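Local coordinates for aminoacyl-tRNA synthetase (Cryptosporidium parvum, PDB 5F9Z), which probably attaches proline to its cognate tRNA at the expense of ATP, and is captured here with halofuginone and an ATP analogue bound, at residues V377-D381 with N382-M386; E394-I397 with P398-L401; Q405-L408 with L409-K413. All coordinates share one frame; numbering follows the deposited sequence.

The three contacts follow one another along the chain. Contact 1 is the turn of a beta hairpin, and contacts 2 and 3 are successive parts of helix 393-417, three residues apart, with centres about 17 Å from each other. Both parts of the helix touch the hairpin. In contact 2, Leu400 CD1 lies 3.7 Å from Met386 SD of contact 1, their centres being about 13 Å apart. In contact 3, Arg407 NE forms a 2.6 Å salt bridge with Asp381 OD2 of contact 1, across about 16 Å between centres. None of these residues lines the halofuginone or nucleotide pockets or binds the zinc ion.

Contact 1: V377-D381 with N382-M386; sequences VVVRD and NMEKM
Asn382 and Val379 meet in the turn of a beta hairpin that joins strands 374-379 and 385-389 of the mixed sheet in the anticodon-binding domain. The CG of Asn382 sits between its backbone N and carbonyl carbon (chi1 58°), which brings OD1 to 3.2 Å from Val379 CB. The same oxygen accepts from Glu384 N at 3.1 Å, closing an Asx turn, although the donor stands 57° out of the carbonyl plane. On the other branch of the amide, Asn382 ND2 donates to Glu384 OE1 at 3.3 Å, so the flat group is held from both ends by Glu384, which probably limits its rotation. Asp381, just before it, points its carboxylate to Arg407 of helix 393-417. Met383 adopts a left-handed helical backbone conformation that turns the chain back, while its N makes a weak bond to Val379 O. Its side chain, bent at both later torsions, runs beside Val378 and puts CE 3.8 Å from Val378 CG1. Glu384 O accepts Val379 N at 2.8 Å, just before the first strand pair. Next to this bond Glu384 CB lies 3.7 Å from Val379 CG2, the two side chains running side by side. Lys385 faces Val378 in a non-hydrogen-bonded antiparallel pair. Its CA makes a C-H...O contact to Val377 O, and its bent chain sends NZ back to Met383 O in a weak bond. Met386 is the hydrogen-bonded partner of Val377: Met386 N reaches Val377 O at 3.1 Å, and Val377 N returns a straighter bond to Met386 O. On the face these two share, Met386 CG rests 3.9 Å from Val377 CB.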
ATOM      1  N   VAL A 377     -27.078  14.508  -3.800  1.00 31.76           N
ATOM      2  CA  VAL A 377     -25.845  13.749  -3.620  1.00 30.31           C
ATOM      3  C   VAL A 377     -25.179  13.573  -4.976  1.00 30.33           C
ATOM      4  O   VAL A 377     -25.826  13.159  -5.946  1.00 31.55           O
ATOM      5  CB  VAL A 377     -26.122  12.385  -2.965  1.00 28.64           C
ATOM      6  CG1 VAL A 377     -24.818  11.651  -2.697  1.00 27.54           C
ATOM      7  CG2 VAL A 377     -26.921  12.564  -1.683  1.00 27.64           C
ATOM      8  N   VAL A 378     -23.889  13.889  -5.046  1.00 28.50           N
ATOM      9  CA  VAL A 378     -23.079  13.669  -6.238  1.00 26.55           C
ATOM     10  C   VAL A 378     -21.934  12.743  -5.849  1.00 26.28           C
ATOM     11  O   VAL A 378     -21.174  13.044  -4.921  1.00 27.27           O
ATOM     12  CB  VAL A 378     -22.546  14.985  -6.825  1.00 26.72           C
ATOM     13  CG1 VAL A 378     -21.771  14.715  -8.108  1.00 27.19           C
ATOM     14  CG2 VAL A 378     -23.688  15.956  -7.080  1.00 23.24           C
ATOM     15  N   VAL A 379     -21.817  11.622  -6.551  1.00 26.44           N
ATOM     16  CA  VAL A 379     -20.797  10.621  -6.266  1.00 24.78           C
ATOM     17  C   VAL A 379     -19.512  11.004  -6.987  1.00 25.29           C
ATOM     18  O   VAL A 379     -19.534  11.431  -8.147  1.00 27.40           O
ATOM     19  CB  VAL A 379     -21.281   9.218  -6.676  1.00 24.07           C
ATOM     20  CG1 VAL A 379     -20.297   8.158  -6.217  1.00 21.81           C
ATOM     21  CG2 VAL A 379     -22.663   8.950  -6.098  1.00 23.38           C
ATOM     22  N   ARG A 380     -18.381  10.843  -6.295  1.00 23.41           N
ATOM     23  CA  ARG A 380     -17.115  11.380  -6.786  1.00 23.64           C
ATOM     24  C   ARG A 380     -16.622  10.641  -8.026  1.00 25.71           C
ATOM     25  O   ARG A 380     -16.241  11.269  -9.021  1.00 25.54           O
ATOM     26  CB  ARG A 380     -16.065  11.321  -5.674  1.00 21.87           C
ATOM     27  CG  ARG A 380     -14.633  11.536  -6.138  1.00 22.65           C
ATOM     28  CD  ARG A 380     -14.423  12.926  -6.718  1.00 26.64           C
ATOM     29  NE  ARG A 380     -13.038  13.123  -7.141  1.00 28.32           N
ATOM     30  CZ  ARG A 380     -12.558  12.747  -8.321  1.00 29.08           C
ATOM     31  NH1 ARG A 380     -13.350  12.154  -9.205  1.00 28.89           N
ATOM     32  NH2 ARG A 380     -11.284  12.963  -8.617  1.00 29.57           N
ATOM     33  N   ASP A 381     -16.615   9.308  -7.987  1.00 27.09           N
ATOM     34  CA  ASP A 381     -15.889   8.549  -9.000  1.00 29.70           C
ATOM     35  C   ASP A 381     -16.663   8.362 -10.300  1.00 29.24           C
ATOM     36  O   ASP A 381     -16.037   8.107 -11.335  1.00 29.87           O
ATOM     37  CB  ASP A 381     -15.484   7.180  -8.443  1.00 31.52           C
ATOM     38  CG  ASP A 381     -16.676   6.317  -8.083  1.00 34.11           C
ATOM     39  OD1 ASP A 381     -17.690   6.870  -7.608  1.00 34.75           O
ATOM     40  OD2 ASP A 381     -16.597   5.086  -8.277  1.00 34.42           O
ATOM     41  N   ASN A 382     -17.994   8.481 -10.288  1.00 28.44           N
ATOM     42  CA  ASN A 382     -18.776   8.232 -11.495  1.00 29.95           C
ATOM     43  C   ASN A 382     -19.799   9.322 -11.796  1.00 31.90           C
ATOM     44  O   ASN A 382     -20.620   9.144 -12.704  1.00 33.39           O
ATOM     45  CB  ASN A 382     -19.484   6.873 -11.405  1.00 29.61           C
ATOM     46  CG  ASN A 382     -20.390   6.762 -10.194  1.00 28.05           C
ATOM     47  OD1 ASN A 382     -20.575   7.725  -9.451  1.00 28.03           O
ATOM     48  ND2 ASN A 382     -20.967   5.583  -9.993  1.00 26.48           N
ATOM     49  N   MET A 383     -19.779  10.437 -11.062  1.00 31.76           N
ATOM     50  CA  MET A 383     -20.708  11.552 -11.268  1.00 32.29           C
ATOM     51  C   MET A 383     -22.166  11.116 -11.153  1.00 32.08           C
ATOM     52  O   MET A 383     -23.058  11.737 -11.737  1.00 34.60           O
ATOM     53  CB  MET A 383     -20.468  12.243 -12.614  1.00 34.56           C
ATOM     54  CG  MET A 383     -19.164  13.012 -12.681  1.00 36.01           C
ATOM     55  SD  MET A 383     -18.967  14.150 -11.294  1.00 35.90           S
ATOM     56  CE  MET A 383     -20.340  15.266 -11.570  1.00 38.23           C
ATOM     57  N   GLU A 384     -22.419  10.049 -10.402  1.00 31.09           N
ATOM     58  CA  GLU A 384     -23.786   9.603 -10.170  1.00 31.50           C
ATOM     59  C   GLU A 384     -24.509  10.609  -9.281  1.00 30.88           C
ATOM     60  O   GLU A 384     -23.964  11.064  -8.272  1.00 29.67           O
ATOM     61  CB  GLU A 384     -23.780   8.217  -9.527  1.00 32.59           C
ATOM     62  CG  GLU A 384     -25.136   7.544  -9.438  1.00 34.64           C
ATOM     63  CD  GLU A 384     -25.037   6.134  -8.883  1.00 34.91           C
ATOM     64  OE1 GLU A 384     -23.912   5.708  -8.547  1.00 33.84           O
ATOM     65  OE2 GLU A 384     -26.080   5.455  -8.783  1.00 35.81           O
ATOM     66  N   LYS A 385     -25.730  10.967  -9.665  1.00 33.43           N
ATOM     67  CA  LYS A 385     -26.502  11.985  -8.968  1.00 35.66           C
ATOM     68  C   LYS A 385     -27.832  11.410  -8.505  1.00 36.97           C
ATOM     69  O   LYS A 385     -28.435  10.579  -9.192  1.00 36.37           O
ATOM     70  CB  LYS A 385     -26.744  13.205  -9.864  1.00 39.94           C
ATOM     71  CG  LYS A 385     -25.470  13.908 -10.295  1.00 43.47           C
ATOM     72  CD  LYS A 385     -25.770  15.114 -11.170  1.00 48.48           C
ATOM     73  CE  LYS A 385     -24.488  15.804 -11.605  1.00 50.66           C
ATOM     74  NZ  LYS A 385     -23.597  14.880 -12.360  1.00 51.49           N
ATOM     75  N   MET A 386     -28.284  11.862  -7.338  1.00 37.69           N
ATOM     76  CA  MET A 386     -29.528  11.378  -6.757  1.00 40.06           C
ATOM     77  C   MET A 386     -29.973  12.348  -5.674  1.00 39.88           C
ATOM     78  O   MET A 386     -29.175  13.122  -5.141  1.00 40.13           O
ATOM     79  CB  MET A 386     -29.363   9.968  -6.181  1.00 41.61           C
ATOM     80  CG  MET A 386     -28.421   9.899  -4.991  1.00 42.53           C
ATOM     81  SD  MET A 386     -27.816   8.231  -4.674  1.00 45.60           S
ATOM     82  CE  MET A 386     -26.786   7.969  -6.114  1.00 45.96           C
TER

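Contact 2: E394-I397 with P398-L401; sequences ESKI and PKLL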
ATOM      1  N   GLU A 394     -29.692   8.214   7.061  1.00 30.85           N
ATOM      2  CA  GLU A 394     -29.109   7.291   8.029  1.00 33.86           C
ATOM      3  C   GLU A 394     -28.881   5.914   7.418  1.00 34.56           C
ATOM      4  O   GLU A 394     -27.892   5.241   7.733  1.00 33.03           O
ATOM      5  CB  GLU A 394     -30.013   7.186   9.258  1.00 37.38           C
ATOM      6  CG  GLU A 394     -29.519   6.213  10.314  1.00 40.42           C
ATOM      7  CD  GLU A 394     -30.571   5.907  11.361  1.00 44.25           C
ATOM      8  OE1 GLU A 394     -31.764   6.162  11.096  1.00 45.91           O
ATOM      9  OE2 GLU A 394     -30.204   5.413  12.448  1.00 45.62           O
ATOM     10  N   SER A 395     -29.778   5.482   6.533  1.00 35.06           N
ATOM     11  CA  SER A 395     -29.697   4.174   5.897  1.00 33.17           C
ATOM     12  C   SER A 395     -29.000   4.206   4.542  1.00 31.78           C
ATOM     13  O   SER A 395     -28.238   3.286   4.224  1.00 32.39           O
ATOM     14  CB  SER A 395     -31.104   3.587   5.726  1.00 34.05           C
ATOM     15  OG  SER A 395     -31.074   2.431   4.909  1.00 33.89           O
ATOM     16  N   LYS A 396     -29.238   5.242   3.736  1.00 31.13           N
ATOM     17  CA  LYS A 396     -28.755   5.240   2.357  1.00 31.39           C
ATOM     18  C   LYS A 396     -27.266   5.558   2.265  1.00 29.19           C
ATOM     19  O   LYS A 396     -26.554   4.963   1.448  1.00 30.15           O
ATOM     20  CB  LYS A 396     -29.556   6.238   1.520  1.00 33.16           C
ATOM     21  CG  LYS A 396     -29.326   6.121   0.023  1.00 35.42           C
ATOM     22  CD  LYS A 396     -30.288   5.123  -0.601  1.00 39.74           C
ATOM     23  CE  LYS A 396     -29.896   4.791  -2.032  1.00 41.27           C
ATOM     24  NZ  LYS A 396     -28.685   3.923  -2.084  1.00 41.52           N
ATOM     25  N   ILE A 397     -26.780   6.491   3.080  1.00 26.14           N
ATOM     26  CA  ILE A 397     -25.403   6.973   2.964  1.00 26.65           C
ATOM     27  C   ILE A 397     -24.403   5.880   3.335  1.00 28.60           C
ATOM     28  O   ILE A 397     -23.413   5.704   2.610  1.00 28.98           O
ATOM     29  CB  ILE A 397     -25.187   8.244   3.803  1.00 26.15           C
ATOM     30  CG1 ILE A 397     -26.102   9.361   3.301  1.00 25.28           C
ATOM     31  CG2 ILE A 397     -23.731   8.685   3.744  1.00 18.57           C
ATOM     32  CD1 ILE A 397     -26.033   9.570   1.803  1.00 25.17           C
ATOM     33  N   PRO A 398     -24.586   5.129   4.430  1.00 28.74           N
ATOM     34  CA  PRO A 398     -23.694   3.980   4.653  1.00 28.41           C
ATOM     35  C   PRO A 398     -23.729   2.968   3.522  1.00 29.15           C
ATOM     36  O   PRO A 398     -22.704   2.337   3.233  1.00 26.34           O
ATOM     37  CB  PRO A 398     -24.213   3.381   5.968  1.00 28.38           C
ATOM     38  CG  PRO A 398     -24.826   4.527   6.673  1.00 28.23           C
ATOM     39  CD  PRO A 398     -25.469   5.350   5.594  1.00 29.19           C
ATOM     40  N   LYS A 399     -24.880   2.799   2.863  1.00 30.31           N
ATOM     41  CA  LYS A 399     -24.951   1.895   1.720  1.00 30.09           C
ATOM     42  C   LYS A 399     -24.186   2.453   0.525  1.00 28.71           C
ATOM     43  O   LYS A 399     -23.506   1.703  -0.186  1.00 29.29           O
ATOM     44  CB  LYS A 399     -26.407   1.629   1.342  1.00 32.61           C
ATOM     45  CG  LYS A 399     -27.167   0.766   2.334  1.00 34.61           C
ATOM     46  CD  LYS A 399     -28.551   0.410   1.812  1.00 37.56           C
ATOM     47  CE  LYS A 399     -29.392   1.652   1.572  1.00 38.10           C
ATOM     48  NZ  LYS A 399     -30.760   1.313   1.091  1.00 39.97           N
ATOM     49  N   LEU A 400     -24.285   3.764   0.288  1.00 28.00           N
ATOM     50  CA  LEU A 400     -23.585   4.364  -0.844  1.00 25.49           C
ATOM     51  C   LEU A 400     -22.074   4.268  -0.675  1.00 24.97           C
ATOM     52  O   LEU A 400     -21.356   3.942  -1.628  1.00 26.77           O
ATOM     53  CB  LEU A 400     -24.013   5.820  -1.021  1.00 24.11           C
ATOM     54  CG  LEU A 400     -25.381   6.046  -1.664  1.00 25.54           C
ATOM     55  CD1 LEU A 400     -25.674   7.533  -1.795  1.00 24.81           C
ATOM     56  CD2 LEU A 400     -25.452   5.361  -3.021  1.00 23.81           C
ATOM     57  N   LEU A 401     -21.572   4.549   0.529  1.00 23.73           N
ATOM     58  CA  LEU A 401     -20.144   4.389   0.785  1.00 22.23           C
ATOM     59  C   LEU A 401     -19.733   2.927   0.677  1.00 22.75           C
ATOM     60  O   LEU A 401     -18.641   2.614   0.187  1.00 22.32           O
ATOM     61  CB  LEU A 401     -19.792   4.953   2.162  1.00 20.97           C
ATOM     62  CG  LEU A 401     -20.066   6.447   2.355  1.00 21.58           C
ATOM     63  CD1 LEU A 401     -19.704   6.887   3.765  1.00 21.57           C
ATOM     64  CD2 LEU A 401     -19.309   7.268   1.323  1.00 19.85           C
TER
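Pro398 presses its ring against the carbonyl of Glu394, one turn earlier in helix 393-417. A helix would normally place an N-H here, but the proline nitrogen has no hydrogen to give. Its CD instead lies 3.2 Å from Glu394 O, with CG also close by, and the helix is kinked at Pro398, whose N lacks the bond to the preceding turn. Regular i to i-4 bonding is seen again at Leu400, whose N donates to Lys396 O at 2.8 Å, and Leu401 N follows to Ile397 O at 3.0 Å in an almost straight bond. Around this backbone core the side chains fold onto the preceding turn. Lys399 leaves with CG beside its backbone N and bends at chi3 (-61°), which curls CE back to 3.3 Å from Ser395 O. Lys396 comes across it at about a right angle, its chain bent at chi2 (89°) and again at chi4 (73°), and lays NZ 3.7 Å from Leu400 CD2. The two lysine NZ atoms, Lys396 and Lys399, are 4.6 Å apart, a proximity of like charges that probably costs some energy, though Lys399 is exposed to solvent. On the buried side, Ile397 and Leu400 cross at a slant, CD1 to CD1 at 4.2 Å, and Leu401 CG lies beyond the end of the Ile397 carbonyl, 3.4 Å from its O. These apolar groups form the side of the helix that meets the five-stranded sheet of the anticodon-binding domain. Ile397 packs on Phe363 and Leu401 on Leu361, both of the central strand 361-365. Towards the edge of the sheet within this chain, the side chains of Lys396 and Leu400 touch Ile388 and Met386 of strand 385-389.

Contact 3: Q405-L408 with L409-K413; sequences QNRL and LFKAK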
ATOM      1  N   GLN A 405     -17.073   1.619  -2.042  1.00 26.05           N
ATOM      2  CA  GLN A 405     -15.910   0.783  -1.760  1.00 23.13           C
ATOM      3  C   GLN A 405     -15.874  -0.437  -2.673  1.00 23.36           C
ATOM      4  O   GLN A 405     -14.828  -0.773  -3.240  1.00 23.43           O
ATOM      5  CB  GLN A 405     -15.926   0.357  -0.291  1.00 21.00           C
ATOM      6  CG  GLN A 405     -14.718  -0.456   0.146  1.00 20.11           C
ATOM      7  CD  GLN A 405     -13.553   0.414   0.574  1.00 22.08           C
ATOM      8  OE1 GLN A 405     -13.714   1.608   0.823  1.00 23.95           O
ATOM      9  NE2 GLN A 405     -12.370  -0.183   0.665  1.00 20.49           N
ATOM     10  N   ASN A 406     -17.013  -1.115  -2.826  1.00 24.15           N
ATOM     11  CA  ASN A 406     -17.059  -2.306  -3.668  1.00 26.60           C
ATOM     12  C   ASN A 406     -16.798  -1.964  -5.130  1.00 26.82           C
ATOM     13  O   ASN A 406     -16.140  -2.730  -5.845  1.00 27.93           O
ATOM     14  CB  ASN A 406     -18.409  -3.006  -3.509  1.00 27.31           C
ATOM     15  CG  ASN A 406     -18.605  -4.134  -4.503  1.00 29.12           C
ATOM     16  OD1 ASN A 406     -18.097  -5.239  -4.313  1.00 32.02           O
ATOM     17  ND2 ASN A 406     -19.346  -3.860  -5.569  1.00 27.32           N
ATOM     18  N   ARG A 407     -17.297  -0.815  -5.591  1.00 26.23           N
ATOM     19  CA  ARG A 407     -17.123  -0.439  -6.991  1.00 26.17           C
ATOM     20  C   ARG A 407     -15.662  -0.146  -7.312  1.00 25.24           C
ATOM     21  O   ARG A 407     -15.178  -0.501  -8.393  1.00 25.00           O
ATOM     22  CB  ARG A 407     -18.002   0.768  -7.320  1.00 27.83           C
ATOM     23  CG  ARG A 407     -17.837   1.292  -8.738  1.00 30.06           C
ATOM     24  CD  ARG A 407     -18.819   2.414  -9.045  1.00 29.46           C
ATOM     25  NE  ARG A 407     -18.689   3.541  -8.125  1.00 29.06           N
ATOM     26  CZ  ARG A 407     -19.531   3.794  -7.129  1.00 30.14           C
ATOM     27  NH1 ARG A 407     -20.572   3.000  -6.919  1.00 30.19           N
ATOM     28  NH2 ARG A 407     -19.332   4.844  -6.342  1.00 30.05           N
ATOM     29  N   LEU A 408     -14.945   0.501  -6.391  1.00 24.50           N
ATOM     30  CA  LEU A 408     -13.529   0.778  -6.614  1.00 22.95           C
ATOM     31  C   LEU A 408     -12.729  -0.514  -6.723  1.00 22.89           C
ATOM     32  O   LEU A 408     -11.897  -0.669  -7.625  1.00 23.62           O
ATOM     33  CB  LEU A 408     -12.976   1.654  -5.490  1.00 22.86           C
ATOM     34  CG  LEU A 408     -13.401   3.121  -5.447  1.00 21.67           C
ATOM     35  CD1 LEU A 408     -12.626   3.850  -4.363  1.00 19.96           C
ATOM     36  CD2 LEU A 408     -13.194   3.782  -6.799  1.00 21.72           C
ATOM     37  N   LEU A 409     -12.966  -1.454  -5.807  1.00 23.08           N
ATOM     38  CA  LEU A 409     -12.224  -2.710  -5.836  1.00 26.39           C
ATOM     39  C   LEU A 409     -12.579  -3.534  -7.067  1.00 26.63           C
ATOM     40  O   LEU A 409     -11.700  -4.150  -7.681  1.00 27.80           O
ATOM     41  CB  LEU A 409     -12.490  -3.507  -4.559  1.00 27.09           C
ATOM     42  CG  LEU A 409     -11.802  -4.872  -4.466  1.00 27.99           C
ATOM     43  CD1 LEU A 409     -10.295  -4.725  -4.609  1.00 27.57           C
ATOM     44  CD2 LEU A 409     -12.155  -5.564  -3.159  1.00 28.58           C
ATOM     45  N   PHE A 410     -13.859  -3.551  -7.448  1.00 25.72           N
ATOM     46  CA  PHE A 410     -14.275  -4.336  -8.606  1.00 26.25           C
ATOM     47  C   PHE A 410     -13.694  -3.773  -9.898  1.00 26.88           C
ATOM     48  O   PHE A 410     -13.199  -4.529 -10.742  1.00 26.20           O
ATOM     49  CB  PHE A 410     -15.803  -4.390  -8.681  1.00 26.11           C
ATOM     50  CG  PHE A 410     -16.325  -5.327  -9.734  1.00 26.23           C
ATOM     51  CD1 PHE A 410     -16.574  -4.878 -11.021  1.00 26.54           C
ATOM     52  CD2 PHE A 410     -16.566  -6.658  -9.436  1.00 25.54           C
ATOM     53  CE1 PHE A 410     -17.053  -5.738 -11.990  1.00 27.29           C
ATOM     54  CE2 PHE A 410     -17.046  -7.523 -10.402  1.00 26.81           C
ATOM     55  CZ  PHE A 410     -17.289  -7.062 -11.680  1.00 27.54           C
ATOM     56  N   LYS A 411     -13.750  -2.450 -10.074  1.00 28.54           N
ATOM     57  CA  LYS A 411     -13.207  -1.847 -11.288  1.00 30.55           C
ATOM     58  C   LYS A 411     -11.688  -1.955 -11.327  1.00 30.81           C
ATOM     59  O   LYS A 411     -11.104  -2.183 -12.393  1.00 32.64           O
ATOM     60  CB  LYS A 411     -13.644  -0.387 -11.394  1.00 31.44           C
ATOM     61  CG  LYS A 411     -15.126  -0.200 -11.667  1.00 33.69           C
ATOM     62  CD  LYS A 411     -15.474   1.273 -11.810  1.00 36.17           C
ATOM     63  CE  LYS A 411     -14.692   1.914 -12.945  1.00 37.52           C
ATOM     64  NZ  LYS A 411     -14.995   3.365 -13.071  1.00 39.43           N
ATOM     65  N   ALA A 412     -11.031  -1.789 -10.178  1.00 29.27           N
ATOM     66  CA  ALA A 412      -9.586  -1.974 -10.128  1.00 28.44           C
ATOM     67  C   ALA A 412      -9.201  -3.426 -10.382  1.00 31.02           C
ATOM     68  O   ALA A 412      -8.113  -3.695 -10.906  1.00 31.56           O
ATOM     69  CB  ALA A 412      -9.044  -1.511  -8.779  1.00 25.07           C
ATOM     70  N   LYS A 413     -10.077  -4.367 -10.024  1.00 31.51           N
ATOM     71  CA  LYS A 413      -9.777  -5.780 -10.226  1.00 31.47           C
ATOM     72  C   LYS A 413      -9.799  -6.141 -11.706  1.00 31.58           C
ATOM     73  O   LYS A 413      -8.886  -6.810 -12.204  1.00 32.57           O
ATOM     74  CB  LYS A 413     -10.772  -6.640  -9.448  1.00 34.42           C
ATOM     75  CG  LYS A 413     -10.137  -7.726  -8.605  1.00 38.64           C
ATOM     76  CD  LYS A 413     -10.533  -7.588  -7.142  1.00 42.16           C
ATOM     77  CE  LYS A 413     -10.016  -8.762  -6.328  1.00 46.42           C
ATOM     78  NZ  LYS A 413      -8.573  -9.015  -6.591  1.00 49.28           N
TER
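Phe410 CB lies 3.3 Å from Asn406 O, one turn earlier, and it is this end of the aromatic side chain that touches, because CG is anti to the backbone N (chi1 -172°) and carries the flat ring outward from the helix. Two further flat groups, both in 405-408, have their partners beyond the turn: the guanidinium of Arg407 makes a cation-pi contact with Phe404, besides its NE bond to Asp381, and the amide of Gln405 donates from NE2 to Leu202 O. Between the segments, side-chain packing is slight. Arg407 and Lys411 run alongside each other, Arg407 CG being 3.9 Å from Lys411 CD, while their charged ends stay well apart. Lys411 CG also comes to the oxygen end of the Arg407 carbonyl, 3.3 Å from O. What joins the turns is a run of four i to i-4 alpha-helical bonds: Leu409 N to Gln405 O at 3.2 Å, then Phe410 N to Asn406 O, Lys411 N to Arg407 O and Ala412 N to Leu408 O, each at 2.9 Å. Next to the last bond, Ala412 CB lies 3.2 Å from Leu408 O. Leu408 and Ala412, one turn apart, face helix 278-287, where Leu408 packs on His287 and Ala412 on both Thr286 and His287. That helix belongs to the class II core domain, so these turns of helix 393-417 lie against the catalytic domain while its earlier turns cover the anticodon-binding sheet.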